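Long-range contact in BamaA.19900.a (Balamuthia mandrillaris, PDB 6VZZ), which phosphorylates glucose, probably with ATP as the phosphate donor, as a glucokinase of the actin-like ATPase superfamily: residues 192-204 / 210-222. Sequence-based numbering, arbitrary orientation.
Sequences GTGLGIATLLSLR and GGFQVMPMEFGHV. With BGC (beta-D-glucopyranose), chain B.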
ATOM      1  N   GLY A 192      14.986  -2.362  11.886  1.00 39.91           N
ATOM      2  CA  GLY A 192      15.752  -3.288  12.692  1.00 38.04           C
ATOM      3  C   GLY A 192      16.584  -4.207  11.820  1.00 41.67           C
ATOM      4  O   GLY A 192      17.323  -3.735  10.945  1.00 44.28           O
ATOM      5  N   THR A 193      16.490  -5.518  12.048  1.00 40.73           N
ATOM      6  CA  THR A 193      17.120  -6.461  11.128  1.00 43.15           C
ATOM      7  C   THR A 193      16.536  -6.310   9.731  1.00 42.30           C
ATOM      8  O   THR A 193      17.256  -6.432   8.733  1.00 43.40           O
ATOM      9  CB  THR A 193      16.949  -7.899  11.627  1.00 45.08           C
ATOM     10  OG1 THR A 193      17.354  -7.980  12.997  1.00 48.37           O
ATOM     11  CG2 THR A 193      17.796  -8.858  10.800  1.00 45.02           C
ATOM     12  N   GLY A 194      15.232  -6.024   9.646  1.00 38.23           N
ATOM     13  CA  GLY A 194      14.591  -5.702   8.388  1.00 38.35           C
ATOM     14  C   GLY A 194      13.825  -4.395   8.486  1.00 41.70           C
ATOM     15  O   GLY A 194      13.814  -3.736   9.528  1.00 43.50           O
ATOM     16  N   LEU A 195      13.198  -4.026   7.367  1.00 38.97           N
ATOM     17  CA  LEU A 195      12.281  -2.893   7.318  1.00 37.14           C
ATOM     18  C   LEU A 195      10.853  -3.419   7.448  1.00 39.11           C
ATOM     19  O   LEU A 195      10.321  -4.037   6.516  1.00 36.49           O
ATOM     20  CB  LEU A 195      12.458  -2.099   6.031  1.00 36.91           C
ATOM     21  CG  LEU A 195      11.519  -0.899   5.872  1.00 36.04           C
ATOM     22  CD1 LEU A 195      11.431  -0.122   7.175  1.00 33.54           C
ATOM     23  CD2 LEU A 195      11.982  -0.005   4.729  1.00 36.47           C
ATOM     24  N   GLY A 196      10.237  -3.172   8.600  1.00 35.04           N
ATOM     25  CA  GLY A 196       8.887  -3.626   8.868  1.00 32.90           C
ATOM     26  C   GLY A 196       7.878  -2.515   8.620  1.00 36.61           C
ATOM     27  O   GLY A 196       8.097  -1.365   9.009  1.00 35.38           O
ATOM     28  N   ILE A 197       6.763  -2.878   7.983  1.00 33.11           N
ATOM     29  CA  ILE A 197       5.728  -1.911   7.628  1.00 35.08           C
ATOM     30  C   ILE A 197       4.352  -2.562   7.732  1.00 34.35           C
ATOM     31  O   ILE A 197       4.116  -3.630   7.158  1.00 36.19           O
ATOM     32  CB  ILE A 197       5.952  -1.346   6.214  1.00 35.13           C
ATOM     33  CG1 ILE A 197       7.186  -0.439   6.193  1.00 32.68           C
ATOM     34  CG2 ILE A 197       4.722  -0.588   5.755  1.00 32.48           C
ATOM     35  CD1 ILE A 197       7.534   0.074   4.850  1.00 33.31           C
ATOM     36  N   ALA A 198       3.442  -1.907   8.454  1.00 32.56           N
ATOM     37  CA  ALA A 198       2.042  -2.297   8.523  1.00 32.28           C
ATOM     38  C   ALA A 198       1.198  -1.028   8.601  1.00 35.91           C
ATOM     39  O   ALA A 198       1.726   0.081   8.721  1.00 34.44           O
ATOM     40  CB  ALA A 198       1.783  -3.221   9.715  1.00 31.86           C
ATOM     41  N   THR A 199      -0.123  -1.177   8.529  1.00 32.85           N
ATOM     42  CA  THR A 199      -1.009  -0.017   8.551  1.00 34.12           C
ATOM     43  C   THR A 199      -2.192  -0.268   9.473  1.00 36.81           C
ATOM     44  O   THR A 199      -2.849  -1.308   9.378  1.00 35.68           O
ATOM     45  CB  THR A 199      -1.531   0.327   7.148  1.00 35.14           C
ATOM     46  OG1 THR A 199      -0.426   0.552   6.269  1.00 36.11           O
ATOM     47  CG2 THR A 199      -2.400   1.592   7.184  1.00 33.61           C
ATOM     48  N   LEU A 200      -2.463   0.693  10.353  1.00 38.45           N
ATOM     49  CA  LEU A 200      -3.691   0.716  11.139  1.00 37.72           C
ATOM     50  C   LEU A 200      -4.783   1.360  10.295  1.00 35.84           C
ATOM     51  O   LEU A 200      -4.653   2.519   9.897  1.00 39.34           O
ATOM     52  CB  LEU A 200      -3.478   1.485  12.445  1.00 38.07           C
ATOM     53  CG  LEU A 200      -2.644   0.812  13.545  1.00 38.01           C
ATOM     54  CD1 LEU A 200      -2.119   1.821  14.550  1.00 35.10           C
ATOM     55  CD2 LEU A 200      -3.465  -0.256  14.262  1.00 40.09           C
ATOM     56  N   LEU A 201      -5.846   0.615  10.012  1.00 36.33           N
ATOM     57  CA  LEU A 201      -6.888   1.040   9.087  1.00 37.21           C
ATOM     58  C   LEU A 201      -8.155   1.432   9.835  1.00 42.28           C
ATOM     59  O   LEU A 201      -8.550   0.774  10.803  1.00 45.39           O
ATOM     60  CB  LEU A 201      -7.227  -0.074   8.090  1.00 39.08           C
ATOM     61  CG  LEU A 201      -6.142  -0.560   7.129  1.00 38.83           C
ATOM     62  CD1 LEU A 201      -6.627  -1.744   6.321  1.00 34.52           C
ATOM     63  CD2 LEU A 201      -5.748   0.566   6.217  1.00 37.26           C
ATOM     64  N   SER A 202      -8.805   2.491   9.356  1.00 40.56           N
ATOM     65  CA  SER A 202     -10.145   2.890   9.787  1.00 44.62           C
ATOM     66  C   SER A 202     -11.047   2.949   8.558  1.00 45.18           C
ATOM     67  O   SER A 202     -11.240   4.021   7.979  1.00 50.12           O
ATOM     68  CB  SER A 202     -10.125   4.245  10.507  1.00 48.74           C
ATOM     69  OG  SER A 202      -9.851   4.084  11.885  1.00 53.77           O
ATOM     70  N   LEU A 203     -11.616   1.811   8.174  1.00 48.54           N
ATOM     71  CA  LEU A 203     -12.529   1.755   7.046  1.00 52.61           C
ATOM     72  C   LEU A 203     -13.978   1.682   7.543  1.00 66.22           C
ATOM     73  O   LEU A 203     -14.263   1.980   8.708  1.00 67.06           O
ATOM     74  CB  LEU A 203     -12.154   0.563   6.162  1.00 54.01           C
ATOM     75  CG  LEU A 203     -10.711   0.470   5.671  1.00 50.37           C
ATOM     76  CD1 LEU A 203     -10.338  -0.987   5.427  1.00 45.14           C
ATOM     77  CD2 LEU A 203     -10.520   1.293   4.409  1.00 44.79           C
ATOM     78  N   ARG A 204     -14.886   1.250   6.663  1.00 85.42           N
ATOM     79  CA  ARG A 204     -16.346   1.177   6.867  1.00 87.84           C
ATOM     80  C   ARG A 204     -16.994   2.555   6.808  1.00 85.66           C
ATOM     81  O   ARG A 204     -17.212   3.097   5.720  1.00 84.83           O
ATOM     82  CB  ARG A 204     -16.701   0.471   8.183  1.00 86.87           C
ATOM     83  CG  ARG A 204     -16.639  -1.043   8.085  1.00 87.55           C
ATOM     84  CD  ARG A 204     -16.843  -1.715   9.427  1.00 86.57           C
ATOM     85  NE  ARG A 204     -15.662  -1.622  10.286  1.00 84.79           N
ATOM     86  CZ  ARG A 204     -15.393  -2.488  11.260  1.00 88.08           C
ATOM     87  NH1 ARG A 204     -16.216  -3.508  11.484  1.00 87.13           N
ATOM     88  NH2 ARG A 204     -14.303  -2.344  12.004  1.00 81.02           N
ATOM     89  N   GLY A 210     -15.883   0.837  14.213  1.00 93.75           N
ATOM     90  CA  GLY A 210     -15.657   0.509  15.609  1.00 93.54           C
ATOM     91  C   GLY A 210     -14.369  -0.256  15.864  1.00 99.32           C
ATOM     92  O   GLY A 210     -14.395  -1.484  16.006  1.00 98.40           O
ATOM     93  N   GLY A 211     -13.253   0.466  15.926  1.00 86.59           N
ATOM     94  CA  GLY A 211     -11.948  -0.093  16.224  1.00 77.84           C
ATOM     95  C   GLY A 211     -10.946   0.165  15.109  1.00 80.40           C
ATOM     96  O   GLY A 211     -11.237   0.818  14.107  1.00 80.54           O
ATOM     97  N   PHE A 212      -9.740  -0.364  15.309  1.00 64.33           N
ATOM     98  CA  PHE A 212      -8.688  -0.341  14.299  1.00 55.04           C
ATOM     99  C   PHE A 212      -8.513  -1.730  13.705  1.00 52.02           C
ATOM    100  O   PHE A 212      -8.371  -2.710  14.441  1.00 55.91           O
ATOM    101  CB  PHE A 212      -7.355   0.124  14.888  1.00 52.31           C
ATOM    102  CG  PHE A 212      -7.144   1.601  14.807  1.00 51.23           C
ATOM    103  CD1 PHE A 212      -7.298   2.267  13.604  1.00 46.49           C
ATOM    104  CD2 PHE A 212      -6.810   2.331  15.942  1.00 50.37           C
ATOM    105  CE1 PHE A 212      -7.115   3.641  13.531  1.00 44.47           C
ATOM    106  CE2 PHE A 212      -6.623   3.702  15.877  1.00 46.07           C
ATOM    107  CZ  PHE A 212      -6.778   4.358  14.673  1.00 45.25           C
ATOM    108  N   GLN A 213      -8.509  -1.813  12.382  1.00 46.44           N
ATOM    109  CA  GLN A 213      -8.125  -3.034  11.694  1.00 42.49           C
ATOM    110  C   GLN A 213      -6.649  -2.953  11.325  1.00 39.93           C
ATOM    111  O   GLN A 213      -6.139  -1.885  10.979  1.00 41.06           O
ATOM    112  CB  GLN A 213      -8.988  -3.267  10.449  1.00 40.59           C
ATOM    113  CG  GLN A 213     -10.449  -3.605  10.769  1.00 37.23           C
ATOM    114  CD  GLN A 213     -11.272  -3.878   9.522  1.00 44.34           C
ATOM    115  OE1 GLN A 213     -11.729  -2.957   8.846  1.00 45.87           O
ATOM    116  NE2 GLN A 213     -11.446  -5.151   9.199  1.00 50.02           N
ATOM    117  N   VAL A 214      -5.958  -4.075  11.433  1.00 39.76           N
ATOM    118  CA  VAL A 214      -4.539  -4.156  11.121  1.00 34.03           C
ATOM    119  C   VAL A 214      -4.389  -4.792   9.750  1.00 35.94           C
ATOM    120  O   VAL A 214      -4.996  -5.836   9.470  1.00 33.91           O
ATOM    121  CB  VAL A 214      -3.779  -4.963  12.188  1.00 35.52           C
ATOM    122  CG1 VAL A 214      -2.289  -5.019  11.867  1.00 36.43           C
ATOM    123  CG2 VAL A 214      -4.002  -4.367  13.566  1.00 38.75           C
ATOM    124  N   MET A 215      -3.585  -4.163   8.890  1.00 35.97           N
ATOM    125  CA  MET A 215      -3.216  -4.792   7.642  1.00 34.88           C
ATOM    126  C   MET A 215      -1.720  -5.054   7.620  1.00 35.07           C
ATOM    127  O   MET A 215      -0.931  -4.097   7.642  1.00 35.62           O
ATOM    128  CB  MET A 215      -3.619  -3.940   6.449  1.00 33.94           C
ATOM    129  CG  MET A 215      -3.464  -4.715   5.158  1.00 34.66           C
ATOM    130  SD  MET A 215      -3.744  -3.756   3.674  1.00 50.28           S
ATOM    131  CE  MET A 215      -3.364  -5.030   2.446  1.00 37.25           C
ATOM    132  N   PRO A 216      -1.285  -6.312   7.555  1.00 33.50           N
ATOM    133  CA  PRO A 216       0.150  -6.584   7.441  1.00 31.87           C
ATOM    134  C   PRO A 216       0.629  -6.305   6.030  1.00 34.60           C
ATOM    135  O   PRO A 216      -0.126  -6.419   5.059  1.00 33.37           O
ATOM    136  CB  PRO A 216       0.261  -8.073   7.789  1.00 34.21           C
ATOM    137  CG  PRO A 216      -1.072  -8.638   7.480  1.00 30.70           C
ATOM    138  CD  PRO A 216      -2.082  -7.543   7.678  1.00 32.11           C
ATOM    139  N   MET A 217       1.901  -5.924   5.923  1.00 32.92           N
ATOM    140  CA  MET A 217       2.453  -5.489   4.653  1.00 33.02           C
ATOM    141  C   MET A 217       3.913  -5.927   4.531  1.00 35.59           C
ATOM    142  O   MET A 217       4.570  -6.280   5.516  1.00 32.72           O
ATOM    143  CB  MET A 217       2.335  -3.970   4.498  1.00 30.99           C
ATOM    144  CG  MET A 217       0.921  -3.443   4.428  1.00 33.16           C
ATOM    145  SD  MET A 217       0.861  -1.641   4.287  1.00 35.20           S
ATOM    146  CE  MET A 217      -0.886  -1.399   3.952  1.00 33.46           C
ATOM    147  N   GLU A 218       4.424  -5.879   3.298  1.00 33.06           N
ATOM    148  CA  GLU A 218       5.809  -6.245   3.028  1.00 33.60           C
ATOM    149  C   GLU A 218       6.529  -5.159   2.237  1.00 32.26           C
ATOM    150  O   GLU A 218       7.400  -5.451   1.417  1.00 34.23           O
ATOM    151  CB  GLU A 218       5.874  -7.580   2.293  1.00 32.85           C
ATOM    152  CG  GLU A 218       5.553  -8.773   3.173  1.00 31.72           C
ATOM    153  CD  GLU A 218       6.604  -8.978   4.251  1.00 37.76           C
ATOM    154  OE1 GLU A 218       7.773  -8.543   4.052  1.00 38.77           O
ATOM    155  OE2 GLU A 218       6.258  -9.558   5.308  1.00 38.03           O
ATOM    156  N   PHE A 219       6.192  -3.895   2.486  1.00 31.53           N
ATOM    157  CA  PHE A 219       6.704  -2.810   1.662  1.00 30.95           C
ATOM    158  C   PHE A 219       8.191  -2.564   1.848  1.00 33.93           C
ATOM    159  O   PHE A 219       8.782  -1.836   1.042  1.00 35.51           O
ATOM    160  CB  PHE A 219       5.919  -1.522   1.926  1.00 29.79           C
ATOM    161  CG  PHE A 219       4.715  -1.369   1.031  1.00 32.09           C
ATOM    162  CD1 PHE A 219       4.880  -1.116  -0.329  1.00 31.88           C
ATOM    163  CD2 PHE A 219       3.432  -1.503   1.535  1.00 29.98           C
ATOM    164  CE1 PHE A 219       3.792  -0.987  -1.167  1.00 30.12           C
ATOM    165  CE2 PHE A 219       2.338  -1.375   0.708  1.00 32.71           C
ATOM    166  CZ  PHE A 219       2.521  -1.118  -0.652  1.00 33.55           C
ATOM    167  N   GLY A 220       8.824  -3.161   2.854  1.00 31.14           N
ATOM    168  CA  GLY A 220      10.262  -2.999   2.954  1.00 34.54           C
ATOM    169  C   GLY A 220      11.005  -3.577   1.768  1.00 37.64           C
ATOM    170  O   GLY A 220      12.157  -3.202   1.518  1.00 37.06           O
ATOM    171  N   HIS A 221      10.363  -4.466   1.014  1.00 34.65           N
ATOM    172  CA  HIS A 221      11.016  -5.176  -0.069  1.00 37.27           C
ATOM    173  C   HIS A 221      10.704  -4.599  -1.446  1.00 35.07           C
ATOM    174  O   HIS A 221      11.142  -5.168  -2.448  1.00 35.26           O
ATOM    175  CB  HIS A 221      10.647  -6.658   0.005  1.00 33.43           C
ATOM    176  CG  HIS A 221      10.979  -7.279   1.327  1.00 36.86           C
ATOM    177  ND1 HIS A 221      12.273  -7.568   1.709  1.00 36.79           N
ATOM    178  CD2 HIS A 221      10.191  -7.640   2.367  1.00 34.71           C
ATOM    179  CE1 HIS A 221      12.265  -8.089   2.923  1.00 34.36           C
ATOM    180  NE2 HIS A 221      11.014  -8.144   3.342  1.00 34.35           N
ATOM    181  N   VAL A 222       9.983  -3.474  -1.529  1.00 34.92           N
ATOM    182  CA  VAL A 222       9.744  -2.855  -2.831  1.00 33.40           C
ATOM    183  C   VAL A 222      11.002  -2.131  -3.295  1.00 34.22           C
ATOM    184  O   VAL A 222      11.824  -1.671  -2.492  1.00 32.48           O
ATOM    185  CB  VAL A 222       8.534  -1.898  -2.791  1.00 35.04           C
ATOM    186  CG1 VAL A 222       7.286  -2.615  -2.303  1.00 31.37           C
ATOM    187  CG2 VAL A 222       8.843  -0.654  -1.967  1.00 32.20           C
TER
HETATM  188  C2  BGC B 401      10.087  -9.069   6.668  1.00 34.07           C
HETATM  189  C3  BGC B 401       8.823  -8.533   7.321  1.00 34.86           C
HETATM  190  C4  BGC B 401       9.137  -8.017   8.720  1.00 35.95           C
HETATM  191  C5  BGC B 401      10.273  -7.003   8.642  1.00 37.40           C
HETATM  192  C6  BGC B 401      10.699  -6.453   9.982  1.00 34.53           C
HETATM  193  C1  BGC B 401      11.153  -7.985   6.689  1.00 35.01           C
HETATM  194  O1  BGC B 401      12.297  -8.391   6.032  1.00 39.30           O
HETATM  195  O2  BGC B 401       9.815  -9.475   5.332  1.00 36.32           O
HETATM  196  O3  BGC B 401       7.820  -9.538   7.366  1.00 35.93           O
HETATM  197  O4  BGC B 401       7.996  -7.373   9.268  1.00 32.47           O
HETATM  198  O5  BGC B 401      11.416  -7.628   8.043  1.00 36.44           O
HETATM  199  O6  BGC B 401      10.889  -7.483  10.931  1.00 37.00           O
HETATM  200  O   HOH W   1       8.098  -4.880   5.047  1.00 34.71           O
HETATM  201  O   HOH W   2       6.371  -5.980   7.258  1.00 33.86           O
HETATM  202  O   HOH W   3       3.390  -6.032   8.456  1.00 34.51           O
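Leu195 lays CB, CG and CD2 against the CA of Gly220, CG at 3.8 Å, and a water links Leu195 O to Gly220 N. Beside them lies the bound glucose: Glu218 OE1 and OE2 accept from its O2 and O3, while His221 NE2 donates to the same O2 over 2.7 Å, meeting it at the ring edge. At Ile197 the side chain crosses that of Phe219 at about a right angle, CD1 3.7 Å from Phe219 CB, and a second water lies between Ile197 O and Met217 N. Ala198 CB rests 3.5 Å from Met215 O. Strands 195-201 and 213-216 form an antiparallel beta hairpin at the edge, within this chain, of a six-stranded mixed sheet; the start of the first, and the loop and 3-10 turn after the second, line the glucose pocket. Thr199 and Met215 exchange paired backbone bonds, Met215 N to Thr199 O at 3.0 Å. The extended Met217 chain (chi2 179°) brings SD and CE obliquely to Thr199 OG1. Leu200, on the face with Val214, sets CB over one face of the Phe212 ring and CD2 4.2 Å from Val214 CG2. Leu201 and Gln213 form the second hydrogen-bonded pair, with Leu201 N reaching Gln213 O at 2.7 Å, N-H...O angle 171°; Leu201 CD1 packs on Met215 CB. Near the hairpin's outer end, the Leu203 side chain crosses that of Gln213 at about a right angle, CD1 nearest OE1, which bonds to NE2 of Gln213 of the second subunit.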